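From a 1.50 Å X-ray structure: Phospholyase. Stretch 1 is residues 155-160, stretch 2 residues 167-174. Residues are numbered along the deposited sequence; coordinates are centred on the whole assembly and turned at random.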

# COMPACT_ATOMS: atom_id res chain seq x y z
N ALA A 155 6.23 -8.44 -9.68
CA ALA A 155 6.05 -9.79 -10.15
C ALA A 155 6.91 -10.13 -11.35
O ALA A 155 7.47 -11.23 -11.37
CB ALA A 155 4.56 -10.00 -10.53
N GLU A 156 7.08 -9.16 -12.25
CA GLU A 156 7.92 -9.37 -13.44
C GLU A 156 9.39 -9.60 -13.13
O GLU A 156 10.14 -10.04 -14.06
CB GLU A 156 7.74 -8.20 -14.42
CG GLU A 156 6.32 -8.12 -15.05
CD GLU A 156 6.09 -6.88 -15.89
OE1 GLU A 156 6.94 -5.97 -15.91
OE2 GLU A 156 4.98 -6.71 -16.43
N ILE A 157 9.86 -9.24 -11.91
CA ILE A 157 11.29 -9.42 -11.56
C ILE A 157 11.47 -10.53 -10.53
O ILE A 157 12.58 -10.80 -10.10
CB ILE A 157 11.93 -8.09 -11.08
CG1 ILE A 157 11.55 -7.74 -9.62
CG2 ILE A 157 11.64 -6.96 -12.02
CD1 ILE A 157 12.16 -6.47 -9.06
N THR A 158 10.36 -11.19 -10.06
CA THR A 158 10.39 -12.15 -8.96
C THR A 158 11.00 -13.52 -9.36
O THR A 158 10.53 -14.13 -10.33
CB THR A 158 8.98 -12.36 -8.39
OG1 THR A 158 8.49 -11.11 -7.82
CG2 THR A 158 8.93 -13.39 -7.32
N THR A 159 12.00 -14.01 -8.58
CA THR A 159 12.69 -15.28 -8.84
C THR A 159 12.52 -16.29 -7.68
O THR A 159 12.76 -17.53 -7.92
CB THR A 159 14.14 -15.03 -9.12
OG1 THR A 159 14.73 -14.36 -7.99
CG2 THR A 159 14.34 -14.21 -10.40
N GLY A 160 12.16 -15.88 -6.47
CA GLY A 160 12.15 -16.74 -5.30
C GLY A 160 10.81 -17.18 -4.82
O GLY A 160 10.69 -17.84 -3.74
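Stretch 2, residues 167-174: LGAHVRAL

Stretch 1 is built around a type I beta turn from Ala155 to Thr158, closed by a hydrogen bond from Thr158 N to Ala155 O (3.2 Å). After Leu167, stretch 2 makes a turn of the same type, from Gly168 to Val171, in which Val171 N donates to Gly168 O at 3.1 Å; the chain then extends into a strand over residues 171-174. The two stretches run in the same general direction, for the CA of Glu156 lies 5.1 Å from that of Gly168, while farther along the CA of Thr159 is 7.6 Å from that of Ala173.

One hydrogen bond joins the stretches: Gly168 N donates to Glu156 O at 2.9 Å, with a nearly straight N-H...acceptor angle of 167°. Glycine suits this position because a CB here would point toward stretch 1 and would clash with His170 CE1, at only 2.5 Å. The same carbonyl is flanked by aliphatic carbon, with Glu156 O 3.6 Å from Leu167 CD1 and also 3.6 Å from Val171 CG2.

The chi1 of His170 is p, and although its CA-to-CB bond points sideways, the end of the ring comes nearer to stretch 1. Glu156, extended through chi2 (t), approaches it obliquely, OE1 lying 3.7 Å from His170 CE1. The contact is made with a ring carbon and is a packing contact, not a hydrogen bond. Ile157 CG2 also approaches the ring obliquely, at 4.3 Å from His170 NE2.

Two buried, beta-branched residues make the apolar side-chain contact. Val171 directs its CB toward stretch 1, and its CG2 packs 3.7 Å from Ile157 CG2. Branching at CB places methyl groups close to the backbone, where they can meet without a long side chain; the end of Ile157, meanwhile, leads away from stretch 2.

Leu167 has chi1 t and chi2 p; its end comes nearer to stretch 1 than its sideways CA-to-CB bond would suggest, and CD1 lies 3.9 Å from Ile157 C and 4.0 Å from Thr159 CG2. Thr159 points toward stretch 2 and offers this methyl to Ala173 as well, CG2 to CB at 4.1 Å, while its OG1 is hydrogen-bonded elsewhere in the structure. Threonine thus serves both apolar packing and polar bonding, and the small methyl of Ala173 fits against it. Along the strand, Val171 and Ala173 face stretch 1, whereas Arg172 and Leu174 make no contact with it, the alternation expected of extended chain.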

# COMPACT_ATOMS: atom_id res chain seq x y z
N LEU A 167 9.35 -14.30 -16.26
CA LEU A 167 10.38 -13.31 -15.90
C LEU A 167 10.49 -12.31 -17.03
O LEU A 167 10.64 -12.68 -18.28
CB LEU A 167 11.75 -13.96 -15.64
CG LEU A 167 12.83 -13.07 -14.97
CD1 LEU A 167 12.40 -12.76 -13.53
CD2 LEU A 167 14.22 -13.70 -15.04
N GLY A 168 10.53 -11.00 -16.74
CA GLY A 168 10.57 -9.97 -17.76
C GLY A 168 11.81 -9.98 -18.63
O GLY A 168 12.92 -10.30 -18.14
N ALA A 169 11.61 -9.60 -19.91
CA ALA A 169 12.83 -9.53 -20.76
C ALA A 169 13.82 -8.48 -20.33
O ALA A 169 15.02 -8.59 -20.69
CB ALA A 169 12.38 -9.18 -22.19
N HIS A 170 13.39 -7.50 -19.53
CA HIS A 170 14.26 -6.43 -19.02
C HIS A 170 15.02 -6.87 -17.73
O HIS A 170 15.67 -5.99 -17.10
CB HIS A 170 13.46 -5.15 -18.75
CG HIS A 170 12.36 -5.33 -17.71
ND1 HIS A 170 11.21 -6.10 -17.96
CD2 HIS A 170 12.25 -4.87 -16.46
CE1 HIS A 170 10.47 -6.11 -16.84
NE2 HIS A 170 11.06 -5.35 -15.94
N VAL A 171 14.95 -8.13 -17.35
CA VAL A 171 15.49 -8.58 -16.02
C VAL A 171 16.65 -9.54 -16.32
O VAL A 171 16.51 -10.47 -17.16
CB VAL A 171 14.37 -9.25 -15.15
CG1 VAL A 171 14.92 -9.61 -13.76
CG2 VAL A 171 13.17 -8.34 -15.12
N ARG A 172 17.73 -9.45 -15.51
CA ARG A 172 18.73 -10.49 -15.41
C ARG A 172 18.90 -10.91 -13.97
O ARG A 172 19.12 -10.02 -13.10
CB ARG A 172 20.10 -10.08 -16.04
CG ARG A 172 20.03 -9.76 -17.55
CD ARG A 172 19.72 -11.00 -18.43
NE ARG A 172 19.73 -10.60 -19.85
CZ ARG A 172 18.68 -10.06 -20.46
NH1 ARG A 172 17.54 -9.79 -19.85
NH2 ARG A 172 18.78 -9.53 -21.71
N ALA A 173 18.79 -12.24 -13.71
CA ALA A 173 18.98 -12.82 -12.38
C ALA A 173 20.42 -13.26 -12.13
O ALA A 173 21.05 -13.92 -13.02
CB ALA A 173 18.04 -13.96 -12.25
N LEU A 174 21.02 -12.87 -11.01
CA LEU A 174 22.43 -13.15 -10.64
C LEU A 174 22.52 -14.25 -9.60
O LEU A 174 21.76 -14.29 -8.62
CB LEU A 174 23.10 -11.86 -10.08
CG LEU A 174 23.18 -10.63 -11.03
CD1 LEU A 174 23.56 -9.39 -10.31
CD2 LEU A 174 24.07 -10.91 -12.21